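Long-range contacts in paenibacillus xanthan lyase (Paenibacillus, PDB 6F2P), which cleaves the bacterial polysaccharide xanthan by a lyase (eliminative) reaction, as a member of polysaccharide lyase family 8 that binds several calcium ions: residues A[816-820]-A[900-904]; A[905-911]-A[1032-1038]; A[917-923]-A[947-952]; A[930-934]-A[999-1003]. One frame throughout, in Å; residues are numbered along the deposited sequence.

Interaction 1: residues A[816-820]-A[900-904]; sequences PGTYD and STGID
This is a surface contact at the end of the sheet holding strands 817-826 and 891-900, where the chain turns into the short helix 902-905. Thr818 (phi/psi -100/114) extends and points its CB toward the turn. Thr901 (-126/172) holds the N-cap position, Gly902 and Ile903 follow with helical angles, and Asp904 N donates to Thr901 O at 3.1 Å. Two side chains of this helix N-terminal turn hydrogen-bond both the N and the O of Thr818, tying the helix start to the strand. Asp904, chi1 m, accepts from Thr818 N through OD1 at 3.1 Å (177°) and weakly through OD2 at 3.4 Å; Asp904 OD2 also lies 2.7 Å from Thr818 O, two close acceptors that are not bonded. Thr901, chi1 p, gives its OG1 hydrogen to Thr818 O at 3.2 Å, while its CG2 lies 3.5 Å from Asp820 N. Beyond the pair, Thr818 OG1 bonds Ser866 of strand 857-867, and strand 817-826 runs antiparallel between that strand and strand 891-900.

Interaction 2: residues A[905-911]-A[1032-1038]; sequences TTVIVDN and DAVKLVK. With CA (calcium ion), chain G.
A calcium ion pins the C-terminal end of strand 907-910 to the start of strand 1033-1038: Asp910 binds it through OD1 at 2.6 Å and OD2 at 2.9 Å, Asn911 through OD1 at 2.3 Å and Asp1032 through OD1 at 2.5 Å, with the backbone oxygens of Tyr933 and Asp936 completing the site. With chi1 t in Asp910 and Asp1032 and p in Asn911, three side chains bring four oxygens onto one ion. Strand 907-910 runs toward the ion and strand 1033-1038 away from it, at 173°, axes 4.8 Å apart. The hydrogen-bonded pairs are Val907 with Leu1036 (Val907 N to Leu1036 O 3.1 Å, Leu1036 N to Val907 O 3.0 Å) and Val909 with Val1034 (Val909 N to Val1034 O 3.0 Å, Val1034 N to Val909 O 3.1 Å). Ile908 faces Lys1035 in a non-hydrogen-bonded pair, CA atoms 4.5 Å apart. This pairing joins the first and last strands of the Golvesin C-terminal domain within a branched antiparallel sheet, where 1030-1039 also pairs with 937-939 and 960-967. Val907, Val909, Val1034 and Leu1036 share one face, where Val909 CB meets Val1034 CG2 at 3.9 Å and Phe952 packs on both. On the other face Ile908 CG1 lies 3.5 Å from Lys1035 CD, and Lys1035 makes a cation-pi contact with Trp1002. Away from the ion a water bridges Thr905 OG1 (2.8 Å), Thr906 OG1 (2.8 Å) and Lys1038 N (2.7 Å).

Interaction 3: residues A[917-923]-A[947-952]; sequences VTKVGTW and TKSVTF
Strands 917-920 and 949-952 run antiparallel, at 167° with axes 4.8 Å apart, and form the edge of a five-stranded sheet in which strand 917-920 is outermost. Thr918 with Thr951 and Val920 with Ser949 are the hydrogen-bonded pairs: Thr951 N to Thr918 O is 3.1 Å, Val920 N to Ser949 O 2.8 Å and Ser949 N to Val920 O 3.0 Å, while Thr918 N to Thr951 O is weak at 3.4 Å. On one face Val917 and Val950, both chi1 t, touch CG1 to CG1 at 4.1 Å, and Val917 CG2 reaches Phe952 CD2 (chi1 m) at 4.3 Å. Trp923, chi1 m and chi2 76°, folds back so that Val950 CG2 sits 3.5 Å from the centroid of its six-membered ring, 16° off the normal, a CH-pi contact; its NE1 donates to Val920 O at 3.0 Å. Gly921, at phi 87°, makes the turn where a CB would clash with Lys948 CD. Lys948, with chi2 at -100° between wells, lays CB 3.5 Å from Trp923 CZ2; its NZ binds Thr943 O and only weakly Thr922 O, at 3.5 Å. On the other face a water lies 2.9 Å from Ser949 OG (chi1 p), 2.7 Å from Thr951 OG1 (m) and 2.9 Å from Thr918 O. The ladder thus separates a mostly apolar face (Val917, Val950, Phe952, with Lys919 leading away) from a mostly polar, water-bridged one that also carries Val920.

Interaction 4: residues A[930-934]-A[999-1003]; sequences TDRYG and GGVWN. With CA (calcium ion), chain G.
Two loops meet here at the surface, one before strand 937-939 and one before strand 1003-1010, with end-to-end directions 35° apart and no hydrogen bond between them. The polar part is a backbone approach: Gly1000 CA sends a CA-H...O contact to Asp931 O at 3.2 Å (139° at the hydrogen), the CA atoms of Asp931 and Gly1000 being 4.2 Å apart. Gly1000, at phi/psi 84/-16, and Gly999, where a CB would clash with Asp931 OD2, allow this approach. Asp931 OD1 lies 3.7 Å from Gly999 C, while its OD2 bonds Ala970 N. Apolar contacts follow: Arg932 CG is 3.9 Å from Gly1000 CA, and Tyr933 CD1 is 3.8 Å from Trp1002 CZ2. Those rings meet obliquely, centroids 5.6 Å apart and planes at 50°, with chi1 off-rotamer (-132°) in Tyr933 and m in Trp1002. Metal coordination is the third kind: Tyr933, at an unusual phi of 30°, offers its O to calcium at 2.3 Å. The loop therefore completes a calcium site of the Golvesin C-terminal domain, shared with Asp910, Asn911, Asp936 and Asp1032.

How the interactions relate
Interactions 2, 3 and 4 belong to one Golvesin-type domain, whereas interaction 1 lies where the preceding sheet hands over to it, through 900-904 running into 905-911. Interactions 1 and 4 are surface contacts, held by side-chain-to-backbone bonds in the first and by an oblique ring contact and a CA-H...O approach in the second, without hydrogen bonds. Interactions 2 and 3 are backbone-bonded ladders in different sheets, 2 the more buried and 3, at a sheet edge, the more exposed; they meet in the domain's interior, Phe952 CD1 lying 3.7 Å from Val1034 CG1. Interactions 2 and 4 touch on the other face and share one calcium, with Asp1032 OD1 and Tyr933 O 2.9 Å apart; interactions 3 and 4 do not touch.

Interaction 1: residues A[816-820]-A[900-904]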
loop_
_atom_site.group_PDB
_atom_site.type_symbol
_atom_site.label_atom_id
_atom_site.label_comp_id
_atom_site.label_asym_id
_atom_site.label_seq_id
_atom_site.Cartn_x
_atom_site.Cartn_y
_atom_site.Cartn_z
ATOM N N PRO A 816 16.256 2.005 -26.615
ATOM C CA PRO A 816 15.441 1.290 -27.600
ATOM C C PRO A 816 16.299 0.847 -28.775
ATOM O O PRO A 816 17.222 1.560 -29.157
ATOM C CB PRO A 816 14.428 2.349 -28.052
ATOM C CG PRO A 816 15.072 3.656 -27.732
ATOM C CD PRO A 816 15.873 3.421 -26.494
ATOM N N GLY A 817 16.001 -0.324 -29.324
ATOM C CA GLY A 817 16.697 -0.821 -30.490
ATOM C C GLY A 817 16.399 -2.287 -30.709
ATOM O O GLY A 817 15.674 -2.906 -29.929
ATOM N N THR A 818 16.948 -2.846 -31.782
ATOM C CA THR A 818 16.879 -4.279 -32.009
ATOM C C THR A 818 18.196 -4.925 -31.595
ATOM O O THR A 818 19.236 -4.677 -32.194
ATOM C CB THR A 818 16.585 -4.599 -33.478
ATOM O OG1 THR A 818 15.273 -4.134 -33.810
ATOM C CG2 THR A 818 16.668 -6.097 -33.728
ATOM N N TYR A 819 18.152 -5.750 -30.557
ATOM C CA TYR A 819 19.369 -6.345 -30.034
ATOM C C TYR A 819 19.393 -7.858 -30.206
ATOM O O TYR A 819 18.372 -8.542 -30.093
ATOM C CB TYR A 819 19.560 -5.987 -28.553
ATOM C CG TYR A 819 19.627 -4.503 -28.277
ATOM C CD1 TYR A 819 20.807 -3.792 -28.458
ATOM C CD2 TYR A 819 18.509 -3.810 -27.842
ATOM C CE1 TYR A 819 20.868 -2.435 -28.211
ATOM C CE2 TYR A 819 18.561 -2.450 -27.591
ATOM C CZ TYR A 819 19.738 -1.769 -27.776
ATOM O OH TYR A 819 19.782 -0.415 -27.524
ATOM N N ASP A 820 20.581 -8.368 -30.494
ATOM C CA ASP A 820 20.828 -9.796 -30.492
ATOM C C ASP A 820 21.009 -10.206 -29.024
ATOM O O ASP A 820 21.835 -9.635 -28.309
ATOM C CB ASP A 820 22.088 -10.073 -31.314
ATOM C CG ASP A 820 22.213 -11.516 -31.727
ATOM O OD1 ASP A 820 21.190 -12.232 -31.709
ATOM O OD2 ASP A 820 23.339 -11.928 -32.078
ATOM N N SER A 900 24.153 -4.889 -30.298
ATOM C CA SER A 900 23.463 -4.197 -31.389
ATOM C C SER A 900 23.563 -4.988 -32.688
ATOM O O SER A 900 24.429 -5.849 -32.841
ATOM C CB SER A 900 24.000 -2.779 -31.579
ATOM O OG SER A 900 25.404 -2.791 -31.745
ATOM N N THR A 901 22.657 -4.712 -33.617
ATOM C CA THR A 901 22.635 -5.428 -34.884
ATOM C C THR A 901 22.678 -4.429 -36.032
ATOM O O THR A 901 22.574 -3.222 -35.809
ATOM C CB THR A 901 21.374 -6.313 -35.018
ATOM O OG1 THR A 901 20.217 -5.483 -35.168
ATOM C CG2 THR A 901 21.199 -7.210 -33.788
ATOM N N GLY A 902 22.831 -4.934 -37.252
ATOM C CA GLY A 902 22.836 -4.086 -38.435
ATOM C C GLY A 902 21.616 -3.185 -38.560
ATOM O O GLY A 902 21.729 -2.049 -39.022
ATOM N N ILE A 903 20.457 -3.693 -38.138
ATOM C CA ILE A 903 19.196 -2.951 -38.179
ATOM C C ILE A 903 19.354 -1.540 -37.596
ATOM O O ILE A 903 18.802 -0.571 -38.126
ATOM C CB ILE A 903 18.052 -3.727 -37.443
ATOM C CG1 ILE A 903 17.620 -4.966 -38.236
ATOM C CG2 ILE A 903 16.834 -2.847 -37.218
ATOM C CD1 ILE A 903 18.488 -6.197 -38.026
ATOM N N ASP A 904 20.142 -1.428 -36.527
ATOM C CA ASP A 904 20.317 -0.163 -35.817
ATOM C C ASP A 904 21.404 0.714 -36.414
ATOM O O ASP A 904 21.294 1.942 -36.402
ATOM C CB ASP A 904 20.680 -0.411 -34.348
ATOM C CG ASP A 904 19.651 -1.253 -33.616
ATOM O OD1 ASP A 904 18.435 -0.990 -33.780
ATOM O OD2 ASP A 904 20.075 -2.177 -32.877
#

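Interaction 2: residues A[905-911]-A[1032-1038]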
loop_
_atom_site.group_PDB
_atom_site.type_symbol
_atom_site.label_atom_id
_atom_site.label_comp_id
_atom_site.label_asym_id
_atom_site.label_seq_id
_atom_site.Cartn_x
_atom_site.Cartn_y
_atom_site.Cartn_z
ATOM N N THR A 905 22.462 0.085 -36.920
ATOM C CA THR A 905 23.697 0.810 -37.227
ATOM C C THR A 905 23.977 1.029 -38.715
ATOM O O THR A 905 24.517 2.064 -39.089
ATOM C CB THR A 905 24.929 0.167 -36.537
ATOM O OG1 THR A 905 24.917 -1.251 -36.738
ATOM C CG2 THR A 905 24.909 0.452 -35.046
ATOM N N THR A 906 23.609 0.068 -39.557
ATOM C CA THR A 906 23.798 0.204 -40.999
ATOM C C THR A 906 23.097 1.456 -41.551
ATOM O O THR A 906 21.934 1.709 -41.242
ATOM C CB THR A 906 23.308 -1.052 -41.754
ATOM O OG1 THR A 906 24.067 -2.195 -41.333
ATOM C CG2 THR A 906 23.469 -0.870 -43.264
ATOM N N VAL A 907 23.819 2.247 -42.341
ATOM C CA VAL A 907 23.261 3.464 -42.929
ATOM C C VAL A 907 23.391 3.458 -44.453
ATOM O O VAL A 907 24.453 3.137 -44.981
ATOM C CB VAL A 907 23.955 4.725 -42.386
ATOM C CG1 VAL A 907 23.336 5.967 -43.005
ATOM C CG2 VAL A 907 23.857 4.780 -40.867
ATOM N N ILE A 908 22.312 3.792 -45.158
ATOM C CA ILE A 908 22.352 3.907 -46.618
ATOM C C ILE A 908 22.001 5.320 -47.073
ATOM O O ILE A 908 21.036 5.914 -46.596
ATOM C CB ILE A 908 21.385 2.926 -47.307
ATOM C CG1 ILE A 908 21.742 1.482 -46.959
ATOM C CG2 ILE A 908 21.394 3.137 -48.827
ATOM C CD1 ILE A 908 20.873 0.442 -47.659
ATOM N N VAL A 909 22.794 5.865 -47.989
ATOM C CA VAL A 909 22.492 7.173 -48.556
ATOM C C VAL A 909 22.351 7.082 -50.069
ATOM O O VAL A 909 23.283 6.673 -50.754
ATOM C CB VAL A 909 23.558 8.212 -48.192
ATOM C CG1 VAL A 909 23.083 9.592 -48.579
ATOM C CG2 VAL A 909 23.854 8.162 -46.704
ATOM N N ASP A 910 21.171 7.439 -50.578
ATOM C CA ASP A 910 20.907 7.419 -52.014
ATOM C C ASP A 910 21.078 8.835 -52.547
ATOM O O ASP A 910 21.135 9.778 -51.766
ATOM C CB ASP A 910 19.490 6.908 -52.288
ATOM C CG ASP A 910 19.278 6.520 -53.740
ATOM O OD1 ASP A 910 19.849 5.493 -54.167
ATOM O OD2 ASP A 910 18.538 7.235 -54.453
ATOM N N ASN A 911 21.179 8.993 -53.862
ATOM C CA ASN A 911 21.371 10.325 -54.436
ATOM C C ASN A 911 20.142 11.209 -54.248
ATOM O O ASN A 911 20.228 12.438 -54.315
ATOM C CB ASN A 911 21.716 10.224 -55.912
ATOM C CG ASN A 911 20.725 9.382 -56.671
ATOM O OD1 ASN A 911 20.707 8.159 -56.537
ATOM N ND2 ASN A 911 19.889 10.030 -57.476
ATOM N N ASP A 1032 25.495 7.191 -57.179
ATOM C CA ASP A 1032 24.310 6.396 -56.852
ATOM C C ASP A 1032 24.058 6.293 -55.340
ATOM O O ASP A 1032 23.267 7.060 -54.783
ATOM C CB ASP A 1032 24.418 5.002 -57.485
ATOM C CG ASP A 1032 23.132 4.202 -57.383
ATOM O OD1 ASP A 1032 22.049 4.809 -57.237
ATOM O OD2 ASP A 1032 23.208 2.955 -57.466
ATOM N N ALA A 1033 24.728 5.349 -54.681
ATOM C CA ALA A 1033 24.522 5.133 -53.250
ATOM C C ALA A 1033 25.744 4.586 -52.490
ATOM O O ALA A 1033 26.573 3.852 -53.044
ATOM C CB ALA A 1033 23.305 4.234 -53.018
ATOM N N VAL A 1034 25.833 4.963 -51.213
ATOM C CA VAL A 1034 26.835 4.429 -50.298
ATOM C C VAL A 1034 26.161 3.710 -49.125
ATOM O O VAL A 1034 24.990 3.956 -48.825
ATOM C CB VAL A 1034 27.756 5.538 -49.750
ATOM C CG1 VAL A 1034 28.367 6.331 -50.893
ATOM C CG2 VAL A 1034 26.984 6.458 -48.822
ATOM N N LYS A 1035 26.899 2.818 -48.470
ATOM C CA LYS A 1035 26.380 2.103 -47.304
ATOM C C LYS A 1035 27.473 1.808 -46.286
ATOM O O LYS A 1035 28.463 1.148 -46.591
ATOM C CB LYS A 1035 25.681 0.798 -47.703
ATOM C CG LYS A 1035 25.078 0.052 -46.524
ATOM C CD LYS A 1035 24.147 -1.078 -46.953
ATOM C CE LYS A 1035 24.897 -2.244 -47.571
ATOM N NZ LYS A 1035 24.024 -3.453 -47.713
ATOM N N LEU A 1036 27.287 2.309 -45.074
ATOM C CA LEU A 1036 28.205 2.013 -43.988
ATOM C C LEU A 1036 27.662 0.825 -43.200
ATOM O O LEU A 1036 26.495 0.804 -42.801
ATOM C CB LEU A 1036 28.390 3.234 -43.077
ATOM C CG LEU A 1036 29.434 4.287 -43.475
ATOM C CD1 LEU A 1036 29.198 4.808 -44.877
ATOM C CD2 LEU A 1036 29.444 5.438 -42.482
ATOM N N VAL A 1037 28.505 -0.179 -43.000
ATOM C CA VAL A 1037 28.112 -1.332 -42.214
ATOM C C VAL A 1037 29.062 -1.490 -41.041
ATOM O O VAL A 1037 30.272 -1.608 -41.226
ATOM C CB VAL A 1037 28.135 -2.612 -43.043
ATOM C CG1 VAL A 1037 27.538 -3.759 -42.231
ATOM C CG2 VAL A 1037 27.374 -2.409 -44.347
ATOM N N LYS A 1038 28.513 -1.490 -39.833
ATOM C CA LYS A 1038 29.340 -1.554 -38.637
ATOM C C LYS A 1038 30.045 -2.909 -38.483
ATOM O O LYS A 1038 29.476 -3.959 -38.773
ATOM C CB LYS A 1038 28.523 -1.201 -37.389
ATOM C CG LYS A 1038 29.381 -0.987 -36.153
ATOM C CD LYS A 1038 28.716 -0.107 -35.111
ATOM C CE LYS A 1038 29.606 0.010 -33.885
ATOM N NZ LYS A 1038 29.896 -1.346 -33.325
HETATM CA CA CA G . 19.924 6.011 -56.672
HETATM O O HOH W 1 25.884 -2.014 -39.253
#

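Interaction 3: residues A[917-923]-A[947-952]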
loop_
_atom_site.group_PDB
_atom_site.type_symbol
_atom_site.label_atom_id
_atom_site.label_comp_id
_atom_site.label_asym_id
_atom_site.label_seq_id
_atom_site.Cartn_x
_atom_site.Cartn_y
_atom_site.Cartn_z
ATOM N N VAL A 917 22.643 14.395 -49.007
ATOM C CA VAL A 917 23.296 14.665 -50.276
ATOM C C VAL A 917 23.403 16.159 -50.553
ATOM O O VAL A 917 22.420 16.897 -50.479
ATOM C CB VAL A 917 22.587 13.962 -51.441
ATOM C CG1 VAL A 917 23.372 14.154 -52.729
ATOM C CG2 VAL A 917 22.435 12.491 -51.132
ATOM N N THR A 918 24.619 16.601 -50.842
ATOM C CA THR A 918 24.849 17.960 -51.296
ATOM C C THR A 918 25.684 17.872 -52.563
ATOM O O THR A 918 26.759 17.277 -52.559
ATOM C CB THR A 918 25.569 18.814 -50.227
ATOM O OG1 THR A 918 26.802 18.188 -49.857
ATOM C CG2 THR A 918 24.697 18.970 -48.986
ATOM N N LYS A 919 25.178 18.436 -53.654
ATOM C CA LYS A 919 25.883 18.368 -54.931
ATOM C C LYS A 919 26.642 19.656 -55.226
ATOM O O LYS A 919 26.426 20.689 -54.585
ATOM C CB LYS A 919 24.913 18.063 -56.078
ATOM C CG LYS A 919 24.014 16.858 -55.832
ATOM C CD LYS A 919 23.096 16.578 -57.019
ATOM C CE LYS A 919 21.997 15.584 -56.645
ATOM N NZ LYS A 919 21.129 15.209 -57.800
ATOM N N VAL A 920 27.551 19.572 -56.189
ATOM C CA VAL A 920 28.205 20.745 -56.755
ATOM C C VAL A 920 28.258 20.534 -58.263
ATOM O O VAL A 920 28.702 19.484 -58.733
ATOM C CB VAL A 920 29.622 20.972 -56.169
ATOM C CG1 VAL A 920 30.445 21.865 -57.083
ATOM C CG2 VAL A 920 29.538 21.567 -54.762
ATOM N N GLY A 921 27.762 21.512 -59.016
ATOM C CA GLY A 921 27.648 21.369 -60.454
ATOM C C GLY A 921 26.351 20.707 -60.895
ATOM O O GLY A 921 25.516 20.321 -60.080
ATOM N N THR A 922 26.193 20.564 -62.204
ATOM C CA THR A 922 24.948 20.076 -62.780
ATOM C C THR A 922 25.005 18.580 -63.083
ATOM O O THR A 922 25.759 18.141 -63.954
ATOM C CB THR A 922 24.606 20.856 -64.063
ATOM O OG1 THR A 922 24.752 22.260 -63.811
ATOM C CG2 THR A 922 23.178 20.570 -64.513
ATOM N N TRP A 923 24.198 17.808 -62.360
ATOM C CA TRP A 923 24.144 16.357 -62.540
ATOM C C TRP A 923 22.800 15.932 -63.143
ATOM O O TRP A 923 21.766 16.530 -62.852
ATOM C CB TRP A 923 24.392 15.640 -61.203
ATOM C CG TRP A 923 25.771 15.887 -60.637
ATOM C CD1 TRP A 923 26.211 17.020 -60.008
ATOM C CD2 TRP A 923 26.886 14.981 -60.654
ATOM N NE1 TRP A 923 27.530 16.877 -59.639
ATOM C CE2 TRP A 923 27.966 15.635 -60.024
ATOM C CE3 TRP A 923 27.075 13.684 -61.142
ATOM C CZ2 TRP A 923 29.213 15.033 -59.865
ATOM C CZ3 TRP A 923 28.314 13.088 -60.986
ATOM C CH2 TRP A 923 29.367 13.763 -60.353
ATOM N N THR A 947 35.145 20.061 -61.615
ATOM C CA THR A 947 34.291 21.140 -61.128
ATOM C C THR A 947 33.149 20.563 -60.320
ATOM O O THR A 947 32.640 21.204 -59.404
ATOM C CB THR A 947 33.674 21.937 -62.293
ATOM O OG1 THR A 947 34.519 21.834 -63.446
ATOM C CG2 THR A 947 33.496 23.400 -61.908
ATOM N N LYS A 948 32.764 19.337 -60.666
ATOM C CA LYS A 948 31.588 18.696 -60.093
ATOM C C LYS A 948 31.936 17.812 -58.890
ATOM O O LYS A 948 33.070 17.353 -58.751
ATOM C CB LYS A 948 30.887 17.848 -61.160
ATOM C CG LYS A 948 30.771 18.497 -62.530
ATOM C CD LYS A 948 29.395 19.101 -62.756
ATOM C CE LYS A 948 29.130 19.314 -64.239
ATOM N NZ LYS A 948 29.059 18.026 -64.993
ATOM N N SER A 949 30.942 17.582 -58.031
ATOM C CA SER A 949 31.076 16.679 -56.889
ATOM C C SER A 949 29.722 16.301 -56.271
ATOM O O SER A 949 28.774 17.093 -56.268
ATOM C CB SER A 949 32.004 17.267 -55.815
ATOM O OG SER A 949 31.401 18.361 -55.147
ATOM N N VAL A 950 29.641 15.073 -55.767
ATOM C CA VAL A 950 28.476 14.602 -55.020
ATOM C C VAL A 950 28.943 14.073 -53.663
ATOM O O VAL A 950 29.724 13.125 -53.607
ATOM C CB VAL A 950 27.725 13.479 -55.781
ATOM C CG1 VAL A 950 26.594 12.918 -54.933
ATOM C CG2 VAL A 950 27.189 13.993 -57.106
ATOM N N THR A 951 28.472 14.683 -52.577
ATOM C CA THR A 951 28.934 14.326 -51.228
ATOM C C THR A 951 27.874 13.631 -50.364
ATOM O O THR A 951 26.933 14.267 -49.889
ATOM C CB THR A 951 29.463 15.567 -50.463
ATOM O OG1 THR A 951 30.565 16.141 -51.175
ATOM C CG2 THR A 951 29.923 15.187 -49.068
ATOM N N PHE A 952 28.045 12.326 -50.151
ATOM C CA PHE A 952 27.163 11.555 -49.276
ATOM C C PHE A 952 27.582 11.696 -47.812
ATOM O O PHE A 952 28.605 11.154 -47.403
ATOM C CB PHE A 952 27.204 10.066 -49.643
ATOM C CG PHE A 952 26.793 9.759 -51.059
ATOM C CD1 PHE A 952 27.727 9.749 -52.084
ATOM C CD2 PHE A 952 25.477 9.444 -51.361
ATOM C CE1 PHE A 952 27.358 9.448 -53.390
ATOM C CE2 PHE A 952 25.099 9.143 -52.669
ATOM C CZ PHE A 952 26.045 9.147 -53.683
HETATM O O HOH W 2 29.557 17.792 -53.039
#

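Interaction 4: residues A[930-934]-A[999-1003]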
loop_
_atom_site.group_PDB
_atom_site.type_symbol
_atom_site.label_atom_id
_atom_site.label_comp_id
_atom_site.label_asym_id
_atom_site.label_seq_id
_atom_site.Cartn_x
_atom_site.Cartn_y
_atom_site.Cartn_z
ATOM N N THR A 930 19.058 0.103 -64.792
ATOM C CA THR A 930 18.673 -0.777 -63.667
ATOM C C THR A 930 19.880 -1.416 -62.977
ATOM O O THR A 930 19.813 -2.560 -62.505
ATOM C CB THR A 930 17.649 -1.890 -64.032
ATOM O OG1 THR A 930 18.288 -2.904 -64.814
ATOM C CG2 THR A 930 16.465 -1.322 -64.783
ATOM N N ASP A 931 20.971 -0.652 -62.913
ATOM C CA ASP A 931 22.163 -1.035 -62.159
ATOM C C ASP A 931 21.997 -0.550 -60.731
ATOM O O ASP A 931 22.963 -0.364 -59.997
ATOM C CB ASP A 931 23.430 -0.491 -62.787
ATOM C CG ASP A 931 24.203 -1.548 -63.553
ATOM O OD1 ASP A 931 23.953 -2.755 -63.330
ATOM O OD2 ASP A 931 25.070 -1.168 -64.372
ATOM N N ARG A 932 20.743 -0.283 -60.385
ATOM C CA ARG A 932 20.231 -0.370 -59.019
ATOM C C ARG A 932 20.353 0.859 -58.121
ATOM O O ARG A 932 20.571 1.988 -58.575
ATOM C CB ARG A 932 20.765 -1.626 -58.303
ATOM C CG ARG A 932 20.594 -2.938 -59.080
ATOM C CD ARG A 932 19.502 -3.812 -58.507
ATOM N NE ARG A 932 19.676 -4.037 -57.078
ATOM C CZ ARG A 932 18.796 -3.658 -56.160
ATOM N NH1 ARG A 932 17.683 -3.038 -56.531
ATOM N NH2 ARG A 932 19.025 -3.902 -54.878
ATOM N N TYR A 933 20.217 0.570 -56.830
ATOM C CA TYR A 933 19.848 1.525 -55.787
ATOM C C TYR A 933 18.950 2.730 -56.067
ATOM O O TYR A 933 19.369 3.742 -56.631
ATOM C CB TYR A 933 20.937 1.797 -54.745
ATOM C CG TYR A 933 20.308 1.696 -53.377
ATOM C CD1 TYR A 933 20.213 0.471 -52.719
ATOM C CD2 TYR A 933 19.722 2.805 -52.786
ATOM C CE1 TYR A 933 19.599 0.373 -51.476
ATOM C CE2 TYR A 933 19.110 2.720 -51.558
ATOM C CZ TYR A 933 19.049 1.505 -50.902
ATOM O OH TYR A 933 18.432 1.436 -49.671
ATOM N N GLY A 934 17.706 2.580 -55.609
ATOM C CA GLY A 934 16.651 3.559 -55.791
ATOM C C GLY A 934 16.010 3.411 -57.158
ATOM O O GLY A 934 16.185 2.397 -57.841
ATOM N N GLY A 999 28.820 -2.905 -61.502
ATOM C CA GLY A 999 27.625 -2.126 -61.238
ATOM C C GLY A 999 26.539 -2.989 -60.629
ATOM O O GLY A 999 26.529 -4.209 -60.813
ATOM N N GLY A 1000 25.630 -2.361 -59.890
ATOM C CA GLY A 1000 24.509 -3.070 -59.298
ATOM C C GLY A 1000 24.819 -3.731 -57.968
ATOM O O GLY A 1000 23.911 -4.101 -57.224
ATOM N N VAL A 1001 26.105 -3.882 -57.670
ATOM C CA VAL A 1001 26.538 -4.514 -56.430
ATOM C C VAL A 1001 27.126 -3.499 -55.456
ATOM O O VAL A 1001 27.493 -2.385 -55.847
ATOM C CB VAL A 1001 27.585 -5.609 -56.700
ATOM C CG1 VAL A 1001 26.926 -6.825 -57.326
ATOM C CG2 VAL A 1001 28.693 -5.065 -57.596
ATOM N N TRP A 1002 27.206 -3.892 -54.185
ATOM C CA TRP A 1002 27.859 -3.075 -53.169
ATOM C C TRP A 1002 29.361 -3.295 -53.223
ATOM O O TRP A 1002 29.852 -4.393 -52.959
ATOM C CB TRP A 1002 27.337 -3.398 -51.769
ATOM C CG TRP A 1002 25.986 -2.823 -51.484
ATOM C CD1 TRP A 1002 24.845 -3.513 -51.183
ATOM C CD2 TRP A 1002 25.630 -1.436 -51.481
ATOM N NE1 TRP A 1002 23.802 -2.638 -50.989
ATOM C CE2 TRP A 1002 24.258 -1.357 -51.169
ATOM C CE3 TRP A 1002 26.338 -0.251 -51.709
ATOM C CZ2 TRP A 1002 23.581 -0.141 -51.079
ATOM C CZ3 TRP A 1002 25.664 0.956 -51.618
ATOM C CH2 TRP A 1002 24.298 1.000 -51.307
ATOM N N ASN A 1003 30.091 -2.245 -53.576
ATOM C CA ASN A 1003 31.532 -2.349 -53.717
ATOM C C ASN A 1003 32.238 -1.826 -52.484
ATOM O O ASN A 1003 32.064 -0.669 -52.102
ATOM C CB ASN A 1003 32.001 -1.603 -54.973
ATOM C CG ASN A 1003 31.603 -2.316 -56.249
ATOM O OD1 ASN A 1003 31.885 -3.504 -56.418
ATOM N ND2 ASN A 1003 30.920 -1.606 -57.142
HETATM CA CA CA G . 19.924 6.011 -56.672
#